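Microcompartments protein (Desulfitobacterium hafniense, PDB 3NWG) probably helps build the protein shell of a bacterial microcompartment, as a tandem BMC-domain shell protein of the PduT type. Local coordinates at residues 3-8 and 80-85; 43-48 and 126-131; 138-143 and 149-154. All blocks are in the same frame, centred on the assembly; numbering follows the deposited sequence.

From the N terminus, strand 4-10 starts the first four-stranded sheet, and contact 1 (3-8 with 80-85) closes a long loop by bringing helix 79-85 back onto it after strand 68-74 has completed that sheet. Contact 2 (43-48 with 126-131) starts within that loop and ends well beyond it, so the two cross along the chain; they also touch, since strands 4-10 and 42-48 are neighbours in one sheet. Contact 2 joins the first sheet to the end of strand 122-127 in the second. Contact 3 (138-143 with 149-154) follows in series as a short local closure within the second domain, linked to contact 2 where Ile126 CG1 packs on Val138 CG2 at 3.8 Å.

Contact 1: residues 3-8 and 80-85; sequences ESIGLV and QVLTAI
The backbones come nearest at Ile5 of the strand and Leu82 of the helix, with CA atoms 8.1 Å apart, a spacing bridged by side chains alone. Ile5 points at the helix and reaches it with the end of its longer branch. CG1 stands anti to the backbone N (chi1 -178°) and the chain continues extended, which carries CD1 straight out from the strand. There Ile5 CD1 meets Ile85 CD1 tip to tip at 3.7 Å. One helical turn earlier, Leu82 brings a methyl to the same atom, with Leu82 CD2 4.2 Å from Ile5 CD1, so the isoleucine tip is approached by two residues spaced i, i+3 along the helix. Helix 79-85 follows strand 68-74, an outer strand of the first sheet, and lies between the two four-stranded sheets of the chain. Leu82 also packs on Cys47 of strand 42-48, and Ile85 on Ile126 of strand 122-127, so the helix touches both halves of the chain. Within it, Gln80 O accepts from Ala84 N at 2.9 Å and also from Thr83 OG1 at 3.2 Å, which sits above the carbonyl plane with a C=O...OG1 angle of 101°. The strand side is held in its sheet by backbone bonds from Ile5 to Leu74 and from Gly6 to Ile46.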
ATOM      1  N   GLU A   3     -29.073  13.293  10.982  1.00 73.49           N
ATOM      2  CA  GLU A   3     -29.086  12.443   9.798  1.00 70.91           C
ATOM      3  C   GLU A   3     -29.453  10.996  10.087  1.00 68.11           C
ATOM      4  O   GLU A   3     -29.393  10.550  11.224  1.00 68.22           O
ATOM      5  CB  GLU A   3     -27.731  12.519   9.110  1.00 71.37           C
ATOM      6  CG  GLU A   3     -27.375  13.930   8.690  1.00 74.95           C
ATOM      7  CD  GLU A   3     -26.046  14.002   7.983  1.00 80.12           C
ATOM      8  OE1 GLU A   3     -25.181  14.785   8.447  1.00 81.97           O
ATOM      9  OE2 GLU A   3     -25.860  13.263   6.977  1.00 82.35           O
ATOM     10  N   SER A   4     -29.855  10.277   9.044  1.00 74.31           N
ATOM     11  CA  SER A   4     -30.109   8.845   9.122  1.00 70.13           C
ATOM     12  C   SER A   4     -29.040   8.065   8.353  1.00 66.59           C
ATOM     13  O   SER A   4     -28.302   8.635   7.546  1.00 66.58           O
ATOM     14  CB  SER A   4     -31.488   8.526   8.557  1.00 70.39           C
ATOM     15  OG  SER A   4     -32.463   9.340   9.176  1.00 72.64           O
ATOM     16  N   ILE A   5     -28.955   6.766   8.612  1.00 62.68           N
ATOM     17  CA  ILE A   5     -28.082   5.874   7.844  1.00 59.05           C
ATOM     18  C   ILE A   5     -28.914   4.732   7.237  1.00 56.89           C
ATOM     19  O   ILE A   5     -29.813   4.183   7.902  1.00 56.85           O
ATOM     20  CB  ILE A   5     -26.901   5.329   8.701  1.00 58.42           C
ATOM     21  CG1 ILE A   5     -25.983   4.429   7.867  1.00 57.21           C
ATOM     22  CG2 ILE A   5     -27.420   4.578   9.904  1.00 58.54           C
ATOM     23  CD1 ILE A   5     -24.668   4.116   8.520  1.00 55.55           C
ATOM     24  N   GLY A   6     -28.625   4.408   5.974  1.00 54.20           N
ATOM     25  CA  GLY A   6     -29.308   3.341   5.256  1.00 51.26           C
ATOM     26  C   GLY A   6     -28.330   2.324   4.708  1.00 49.50           C
ATOM     27  O   GLY A   6     -27.231   2.680   4.270  1.00 48.97           O
ATOM     28  N   LEU A   7     -28.736   1.058   4.734  1.00 47.90           N
ATOM     29  CA  LEU A   7     -27.901  -0.039   4.283  1.00 46.63           C
ATOM     30  C   LEU A   7     -28.658  -0.966   3.366  1.00 46.55           C
ATOM     31  O   LEU A   7     -29.754  -1.420   3.689  1.00 46.73           O
ATOM     32  CB  LEU A   7     -27.409  -0.870   5.481  1.00 46.80           C
ATOM     33  CG  LEU A   7     -26.897  -2.268   5.136  1.00 45.53           C
ATOM     34  CD1 LEU A   7     -25.421  -2.217   4.755  1.00 46.92           C
ATOM     35  CD2 LEU A   7     -27.132  -3.246   6.255  1.00 44.98           C
ATOM     36  N   VAL A   8     -28.058  -1.277   2.230  1.00 46.21           N
ATOM     37  CA  VAL A   8     -28.573  -2.336   1.397  1.00 46.16           C
ATOM     38  C   VAL A   8     -27.469  -3.374   1.222  1.00 46.73           C
ATOM     39  O   VAL A   8     -26.323  -3.029   0.900  1.00 46.20           O
ATOM     40  CB  VAL A   8     -29.143  -1.800   0.051  1.00 46.20           C
ATOM     41  CG1 VAL A   8     -29.502  -2.933  -0.885  1.00 47.00           C
ATOM     42  CG2 VAL A   8     -30.389  -0.969   0.289  1.00 45.36           C
ATOM     43  N   GLN A  80     -20.888  10.342  15.415  1.00 65.52           N
ATOM     44  CA  GLN A  80     -19.631   9.605  15.537  1.00 66.14           C
ATOM     45  C   GLN A  80     -19.669   8.274  14.829  1.00 65.32           C
ATOM     46  O   GLN A  80     -18.646   7.800  14.362  1.00 65.13           O
ATOM     47  CB  GLN A  80     -19.263   9.384  16.996  1.00 66.65           C
ATOM     48  CG  GLN A  80     -18.607  10.583  17.650  1.00 69.57           C
ATOM     49  CD  GLN A  80     -17.962  10.232  18.962  1.00 70.41           C
ATOM     50  OE1 GLN A  80     -18.639   9.996  19.967  1.00 70.17           O
ATOM     51  NE2 GLN A  80     -16.637  10.194  18.963  1.00 72.22           N
ATOM     52  N   VAL A  81     -20.845   7.664  14.764  1.00 58.17           N
ATOM     53  CA  VAL A  81     -21.018   6.449  13.990  1.00 59.21           C
ATOM     54  C   VAL A  81     -20.622   6.688  12.530  1.00 60.67           C
ATOM     55  O   VAL A  81     -19.919   5.873  11.926  1.00 60.98           O
ATOM     56  CB  VAL A  81     -22.459   5.937  14.060  1.00 58.96           C
ATOM     57  CG1 VAL A  81     -22.649   4.765  13.109  1.00 58.01           C
ATOM     58  CG2 VAL A  81     -22.828   5.561  15.504  1.00 58.20           C
ATOM     59  N   LEU A  82     -21.049   7.818  11.975  1.00 62.12           N
ATOM     60  CA  LEU A  82     -20.774   8.113  10.575  1.00 63.56           C
ATOM     61  C   LEU A  82     -19.287   8.340  10.347  1.00 64.70           C
ATOM     62  O   LEU A  82     -18.691   7.710   9.478  1.00 65.05           O
ATOM     63  CB  LEU A  82     -21.596   9.306  10.086  1.00 63.32           C
ATOM     64  CG  LEU A  82     -23.102   9.165  10.293  1.00 63.92           C
ATOM     65  CD1 LEU A  82     -23.765  10.513  10.184  1.00 63.86           C
ATOM     66  CD2 LEU A  82     -23.734   8.140   9.340  1.00 65.04           C
ATOM     67  N   THR A  83     -18.681   9.216  11.138  1.00 65.96           N
ATOM     68  CA  THR A  83     -17.261   9.479  10.978  1.00 67.83           C
ATOM     69  C   THR A  83     -16.426   8.196  11.195  1.00 68.88           C
ATOM     70  O   THR A  83     -15.464   7.956  10.471  1.00 69.33           O
ATOM     71  CB  THR A  83     -16.777  10.661  11.866  1.00 67.87           C
ATOM     72  OG1 THR A  83     -17.212  10.468  13.214  1.00 68.66           O
ATOM     73  CG2 THR A  83     -17.356  11.985  11.374  1.00 68.47           C
ATOM     74  N   ALA A  84     -16.816   7.365  12.159  1.00 70.02           N
ATOM     75  CA  ALA A  84     -16.112   6.111  12.428  1.00 71.40           C
ATOM     76  C   ALA A  84     -16.147   5.187  11.220  1.00 72.69           C
ATOM     77  O   ALA A  84     -15.106   4.662  10.815  1.00 72.93           O
ATOM     78  CB  ALA A  84     -16.684   5.408  13.654  1.00 71.03           C
ATOM     79  N   ILE A  85     -17.342   4.999  10.651  1.00 74.37           N
ATOM     80  CA  ILE A  85     -17.539   4.170   9.455  1.00 75.78           C
ATOM     81  C   ILE A  85     -16.657   4.647   8.295  1.00 77.34           C
ATOM     82  O   ILE A  85     -15.921   3.854   7.688  1.00 77.55           O
ATOM     83  CB  ILE A  85     -19.019   4.132   9.018  1.00 75.37           C
ATOM     84  CG1 ILE A  85     -19.803   3.177   9.908  1.00 74.99           C
ATOM     85  CG2 ILE A  85     -19.148   3.666   7.580  1.00 74.80           C
ATOM     86  CD1 ILE A  85     -21.291   3.411   9.891  1.00 74.18           C
TER

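Contact 2: residues 43-48 and 126-131; sequences IVLICG and IRIGMG
Ile128 of segment 126-131 puts its two branches against Ile43 and Leu45, alternate residues whose side chains leave the same face of strand 42-48. Its CB stands back from both, 4.9 Å from Ile43 CD1 and 5.0 Å from Leu45 CD1, and the contact is made beyond this branch point. The short branch goes to the isoleucine: Ile128 CG2 lies 3.8 Å from Ile43 CD1, the two side chains crossing at a slant. The longer branch turns to the leucine, where Ile128 CG1 is 4.2 Å from Leu45 CD1. At the tip the approach loosens, Ile128 CD1 being 4.6 Å from Leu45 CD1. On the facing side, Ile43 has CG1 between its backbone N and carbonyl carbon; this chi1 of 76° together with a chi2 of 110° brings Ile43 CD1 to 3.9 Å from Leu45 CD1, and these methyls together meet the forked side chain. The contact joins the sheets of the two BMC domains. Helix 105-117 of the second domain completes the cluster, with Ile105 on both Ile43 and Ile128 and Ile109 on Leu45. Beside it Ile128 O accepts a hydrogen bond from Lys35 NZ of strand 29-36, a polar tie between the same two halves. The meeting surface itself consists of buried aliphatic carbon from three branched side chains; its cohesion therefore rests on dispersion and the exclusion of water.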
ATOM      1  N   ILE A  43     -22.228  -4.500  -0.233  1.00 54.77           N
ATOM      2  CA  ILE A  43     -22.962  -3.680   0.705  1.00 52.83           C
ATOM      3  C   ILE A  43     -22.899  -2.220   0.300  1.00 51.68           C
ATOM      4  O   ILE A  43     -21.887  -1.751  -0.233  1.00 51.86           O
ATOM      5  CB  ILE A  43     -22.491  -3.879   2.189  1.00 52.96           C
ATOM      6  CG1 ILE A  43     -21.162  -3.167   2.480  1.00 53.19           C
ATOM      7  CG2 ILE A  43     -22.425  -5.351   2.569  1.00 53.35           C
ATOM      8  CD1 ILE A  43     -21.325  -1.961   3.400  1.00 52.78           C
ATOM      9  N   VAL A  44     -24.000  -1.516   0.538  1.00 50.07           N
ATOM     10  CA  VAL A  44     -24.031  -0.080   0.327  1.00 49.15           C
ATOM     11  C   VAL A  44     -24.531   0.582   1.584  1.00 48.60           C
ATOM     12  O   VAL A  44     -25.558   0.195   2.149  1.00 47.54           O
ATOM     13  CB  VAL A  44     -24.898   0.333  -0.901  1.00 49.23           C
ATOM     14  CG1 VAL A  44     -24.826   1.825  -1.146  1.00 46.36           C
ATOM     15  CG2 VAL A  44     -24.452  -0.423  -2.151  1.00 49.37           C
ATOM     16  N   LEU A  45     -23.762   1.566   2.023  1.00 49.20           N
ATOM     17  CA  LEU A  45     -24.114   2.395   3.164  1.00 49.80           C
ATOM     18  C   LEU A  45     -24.138   3.842   2.720  1.00 50.52           C
ATOM     19  O   LEU A  45     -23.209   4.327   2.065  1.00 51.00           O
ATOM     20  CB  LEU A  45     -23.101   2.244   4.298  1.00 49.76           C
ATOM     21  CG  LEU A  45     -23.099   0.966   5.124  1.00 51.14           C
ATOM     22  CD1 LEU A  45     -21.824   0.899   5.935  1.00 53.14           C
ATOM     23  CD2 LEU A  45     -24.304   0.920   6.051  1.00 52.43           C
ATOM     24  N   ILE A  46     -25.199   4.529   3.109  1.00 50.93           N
ATOM     25  CA  ILE A  46     -25.407   5.922   2.750  1.00 52.02           C
ATOM     26  C   ILE A  46     -25.968   6.685   3.944  1.00 52.49           C
ATOM     27  O   ILE A  46     -26.485   6.090   4.899  1.00 52.06           O
ATOM     28  CB  ILE A  46     -26.390   6.031   1.584  1.00 52.01           C
ATOM     29  CG1 ILE A  46     -27.572   5.091   1.841  1.00 52.21           C
ATOM     30  CG2 ILE A  46     -25.697   5.637   0.283  1.00 51.33           C
ATOM     31  CD1 ILE A  46     -28.903   5.630   1.461  1.00 52.76           C
ATOM     32  N   CYS A  47     -25.861   8.003   3.891  1.00 53.53           N
ATOM     33  CA  CYS A  47     -26.408   8.826   4.943  1.00 54.55           C
ATOM     34  C   CYS A  47     -26.963  10.120   4.354  1.00 55.72           C
ATOM     35  O   CYS A  47     -26.454  10.634   3.364  1.00 55.96           O
ATOM     36  CB  CYS A  47     -25.338   9.118   6.004  1.00 55.14           C
ATOM     37  SG  CYS A  47     -24.151  10.396   5.513  1.00 56.97           S
ATOM     38  N   GLY A  48     -28.013  10.629   4.981  1.00 56.74           N
ATOM     39  CA  GLY A  48     -28.637  11.897   4.610  1.00 58.65           C
ATOM     40  C   GLY A  48     -29.787  12.134   5.569  1.00 59.74           C
ATOM     41  O   GLY A  48     -29.791  11.585   6.668  1.00 59.24           O
ATOM     42  N   ILE A 126     -14.879   1.503  13.255  1.00 67.96           N
ATOM     43  CA  ILE A 126     -15.898   0.545  12.886  1.00 68.16           C
ATOM     44  C   ILE A 126     -15.362  -0.283  11.727  1.00 69.97           C
ATOM     45  O   ILE A 126     -14.798   0.251  10.777  1.00 70.49           O
ATOM     46  CB  ILE A 126     -17.219   1.250  12.511  1.00 67.22           C
ATOM     47  CG1 ILE A 126     -17.868   1.829  13.778  1.00 66.39           C
ATOM     48  CG2 ILE A 126     -18.153   0.295  11.783  1.00 65.29           C
ATOM     49  CD1 ILE A 126     -19.120   2.687  13.548  1.00 65.58           C
ATOM     50  N   ARG A 127     -15.514  -1.594  11.814  1.00 71.60           N
ATOM     51  CA  ARG A 127     -15.110  -2.429  10.708  1.00 74.13           C
ATOM     52  C   ARG A 127     -16.274  -3.252  10.221  1.00 74.64           C
ATOM     53  O   ARG A 127     -16.690  -4.213  10.858  1.00 73.97           O
ATOM     54  CB  ARG A 127     -13.914  -3.304  11.077  1.00 75.42           C
ATOM     55  CG  ARG A 127     -12.641  -2.522  11.371  1.00 78.25           C
ATOM     56  CD  ARG A 127     -11.744  -2.375  10.161  1.00 82.80           C
ATOM     57  NE  ARG A 127     -10.347  -2.450  10.592  1.00 87.61           N
ATOM     58  CZ  ARG A 127      -9.598  -3.556  10.552  1.00 90.48           C
ATOM     59  NH1 ARG A 127      -8.341  -3.521  10.985  1.00 91.94           N
ATOM     60  NH2 ARG A 127     -10.096  -4.700  10.075  1.00 90.92           N
ATOM     61  N   ILE A 128     -16.808  -2.813   9.091  1.00 76.60           N
ATOM     62  CA  ILE A 128     -17.776  -3.552   8.301  1.00 78.65           C
ATOM     63  C   ILE A 128     -17.016  -4.572   7.433  1.00 81.17           C
ATOM     64  O   ILE A 128     -15.970  -4.243   6.865  1.00 82.33           O
ATOM     65  CB  ILE A 128     -18.563  -2.542   7.431  1.00 78.19           C
ATOM     66  CG1 ILE A 128     -19.906  -2.206   8.070  1.00 78.07           C
ATOM     67  CG2 ILE A 128     -18.810  -3.063   6.030  1.00 79.35           C
ATOM     68  CD1 ILE A 128     -19.820  -1.450   9.370  1.00 78.67           C
ATOM     69  N   GLY A 129     -17.509  -5.804   7.336  1.00 83.26           N
ATOM     70  CA  GLY A 129     -16.853  -6.791   6.468  1.00 87.28           C
ATOM     71  C   GLY A 129     -16.285  -7.997   7.206  1.00 90.13           C
ATOM     72  O   GLY A 129     -17.055  -8.836   7.688  1.00 90.55           O
HETATM   73  N   MSE A 130     -14.955  -8.141   7.265  1.00 92.76           N
HETATM   74  CA  MSE A 130     -13.981  -7.376   6.468  1.00 95.15           C
HETATM   75  C   MSE A 130     -13.044  -8.395   5.797  1.00 97.35           C
HETATM   76  O   MSE A 130     -11.844  -8.134   5.622  1.00 98.66           O
HETATM   77  CB  MSE A 130     -13.132  -6.408   7.326  1.00 95.38           C
HETATM   78  CG  MSE A 130     -13.585  -6.159   8.780  1.00 97.21           C
HETATM   79 SE   MSE A 130     -13.142  -7.546  10.142  1.00104.61          SE
HETATM   80  CE  MSE A 130     -11.206  -7.763   9.844  1.00104.58           C
ATOM     81  N   GLY A 131     -13.591  -9.559   5.444  1.00 98.25           N
ATOM     82  CA  GLY A 131     -12.786 -10.682   4.951  1.00100.46           C
ATOM     83  C   GLY A 131     -12.328 -11.635   6.060  1.00101.34           C
ATOM     84  O   GLY A 131     -11.137 -11.656   6.407  1.00102.50           O
TER

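Contact 3: residues 138-143 and 149-154; sequences VTLTGD and SSVAAG
In the second BMC domain strand 136-142 runs straight into helix 144-160, and this beta-alpha unit is closed by Leu140 of the strand packing on Val151 and Ser150 of the helix. The nearest backbone approach is Leu140 to Val151, with 8.7 Å between CA atoms. Leu140 bridges the gap with its forked end: chi1 47° puts CG between the backbone N and the carbonyl carbon and, with chi2 -43°, turns both methyls toward the same valine branch. Leu140 CD2 is 4.2 Å from Val151 CG1, Leu140 CD1 lies 4.3 Å from that atom, and the two side chains cross at an angle. A flank of the leucine is bordered by the preceding helix residue, with Leu140 CD2 4.4 Å from Ser150 OG. That hydroxyl is buried, and a weak hydrogen bond pairs it with Thr118 OG1. The serine backbone serves the helix, Ser150 O accepting from Gly154 N at 2.9 Å. At the turn between strand and helix, Asp143 occupies the N-cap position; its side chain caps a backbone N of the first turn, and OD1 also bonds to Ser146 OG. Val121 touches both Leu140 and Ser150, while Val151 reaches on to Ile100 of the neighbouring inner strand 96-102. A helix laid back over the strand that leads into it, on an antiparallel sheet of order 2-3-1-4, is typical of the ferredoxin-like alpha+beta topology of the BMC fold.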
ATOM      1  N   VAL A 138     -17.102  -2.577  16.556  1.00 55.15           N
ATOM      2  CA  VAL A 138     -16.852  -1.202  16.960  1.00 53.88           C
ATOM      3  C   VAL A 138     -15.939  -1.178  18.187  1.00 53.73           C
ATOM      4  O   VAL A 138     -16.075  -2.009  19.085  1.00 53.09           O
ATOM      5  CB  VAL A 138     -18.174  -0.400  17.195  1.00 53.62           C
ATOM      6  CG1 VAL A 138     -19.018  -1.014  18.288  1.00 52.93           C
ATOM      7  CG2 VAL A 138     -17.893   1.071  17.498  1.00 53.50           C
ATOM      8  N   THR A 139     -14.978  -0.252  18.183  1.00 53.72           N
ATOM      9  CA  THR A 139     -14.156   0.019  19.360  1.00 53.85           C
ATOM     10  C   THR A 139     -14.419   1.446  19.830  1.00 54.36           C
ATOM     11  O   THR A 139     -14.697   2.338  19.015  1.00 54.68           O
ATOM     12  CB  THR A 139     -12.646  -0.139  19.094  1.00 54.65           C
ATOM     13  OG1 THR A 139     -12.245   0.793  18.080  1.00 55.38           O
ATOM     14  CG2 THR A 139     -12.288  -1.564  18.668  1.00 53.17           C
ATOM     15  N   LEU A 140     -14.341   1.647  21.144  1.00 54.38           N
ATOM     16  CA  LEU A 140     -14.520   2.955  21.749  1.00 54.98           C
ATOM     17  C   LEU A 140     -13.663   3.127  23.009  1.00 55.99           C
ATOM     18  O   LEU A 140     -13.221   2.148  23.595  1.00 55.92           O
ATOM     19  CB  LEU A 140     -16.005   3.239  22.016  1.00 54.60           C
ATOM     20  CG  LEU A 140     -17.059   2.320  22.679  1.00 53.85           C
ATOM     21  CD1 LEU A 140     -17.029   0.866  22.248  1.00 52.10           C
ATOM     22  CD2 LEU A 140     -17.023   2.422  24.180  1.00 54.97           C
ATOM     23  N   THR A 141     -13.400   4.374  23.396  1.00 57.14           N
ATOM     24  CA  THR A 141     -12.717   4.659  24.651  1.00 58.34           C
ATOM     25  C   THR A 141     -13.421   5.706  25.479  1.00 59.17           C
ATOM     26  O   THR A 141     -14.329   6.382  25.012  1.00 59.13           O
ATOM     27  CB  THR A 141     -11.275   5.152  24.458  1.00 59.51           C
ATOM     28  OG1 THR A 141     -11.246   6.147  23.428  1.00 61.18           O
ATOM     29  CG2 THR A 141     -10.405   4.024  24.072  1.00 59.50           C
ATOM     30  N   GLY A 142     -12.948   5.821  26.716  1.00 60.18           N
ATOM     31  CA  GLY A 142     -13.427   6.757  27.731  1.00 61.61           C
ATOM     32  C   GLY A 142     -12.846   6.268  29.051  1.00 62.06           C
ATOM     33  O   GLY A 142     -11.992   5.375  29.068  1.00 61.47           O
ATOM     34  N   ASP A 143     -13.289   6.841  30.165  1.00 63.21           N
ATOM     35  CA  ASP A 143     -12.914   6.287  31.462  1.00 63.50           C
ATOM     36  C   ASP A 143     -13.610   4.924  31.604  1.00 61.70           C
ATOM     37  O   ASP A 143     -14.497   4.589  30.823  1.00 60.68           O
ATOM     38  CB  ASP A 143     -13.280   7.252  32.591  1.00 65.43           C
ATOM     39  CG  ASP A 143     -14.779   7.354  32.809  1.00 67.82           C
ATOM     40  OD1 ASP A 143     -15.338   8.432  32.501  1.00 71.14           O
ATOM     41  OD2 ASP A 143     -15.396   6.352  33.269  1.00 69.14           O
ATOM     42  N   SER A 149     -20.618   1.018  30.696  1.00 58.07           N
ATOM     43  CA  SER A 149     -22.065   1.139  30.645  1.00 58.60           C
ATOM     44  C   SER A 149     -22.510   1.468  29.238  1.00 57.48           C
ATOM     45  O   SER A 149     -23.675   1.301  28.888  1.00 57.69           O
ATOM     46  CB  SER A 149     -22.564   2.196  31.631  1.00 60.29           C
ATOM     47  OG  SER A 149     -22.090   3.466  31.254  1.00 61.94           O
ATOM     48  N   SER A 150     -21.558   1.934  28.441  1.00 56.26           N
ATOM     49  CA  SER A 150     -21.771   2.179  27.036  1.00 55.25           C
ATOM     50  C   SER A 150     -21.755   0.886  26.219  1.00 54.39           C
ATOM     51  O   SER A 150     -22.556   0.733  25.287  1.00 54.60           O
ATOM     52  CB  SER A 150     -20.721   3.140  26.516  1.00 55.09           C
ATOM     53  OG  SER A 150     -21.106   3.626  25.259  1.00 55.50           O
ATOM     54  N   VAL A 151     -20.867  -0.055  26.546  1.00 53.34           N
ATOM     55  CA  VAL A 151     -20.961  -1.318  25.840  1.00 52.58           C
ATOM     56  C   VAL A 151     -22.104  -2.200  26.334  1.00 53.61           C
ATOM     57  O   VAL A 151     -22.660  -2.960  25.550  1.00 53.95           O
ATOM     58  CB  VAL A 151     -19.609  -2.130  25.660  1.00 51.92           C
ATOM     59  CG1 VAL A 151     -18.369  -1.236  25.714  1.00 50.36           C
ATOM     60  CG2 VAL A 151     -19.537  -3.331  26.585  1.00 51.04           C
ATOM     61  N   ALA A 152     -22.475  -2.086  27.608  1.00 54.53           N
ATOM     62  CA  ALA A 152     -23.581  -2.888  28.138  1.00 55.88           C
ATOM     63  C   ALA A 152     -24.887  -2.502  27.440  1.00 56.74           C
ATOM     64  O   ALA A 152     -25.695  -3.370  27.098  1.00 56.87           O
ATOM     65  CB  ALA A 152     -23.699  -2.723  29.638  1.00 56.66           C
ATOM     66  N   ALA A 153     -25.055  -1.195  27.219  1.00 57.25           N
ATOM     67  CA  ALA A 153     -26.195  -0.640  26.494  1.00 58.76           C
ATOM     68  C   ALA A 153     -26.114  -0.959  25.001  1.00 58.65           C
ATOM     69  O   ALA A 153     -27.087  -1.419  24.405  1.00 59.35           O
ATOM     70  CB  ALA A 153     -26.285   0.866  26.709  1.00 58.88           C
ATOM     71  N   GLY A 154     -24.946  -0.720  24.411  1.00 58.50           N
ATOM     72  CA  GLY A 154     -24.686  -1.090  23.034  1.00 58.96           C
ATOM     73  C   GLY A 154     -24.971  -2.549  22.731  1.00 60.12           C
ATOM     74  O   GLY A 154     -25.157  -2.914  21.576  1.00 60.38           O
TER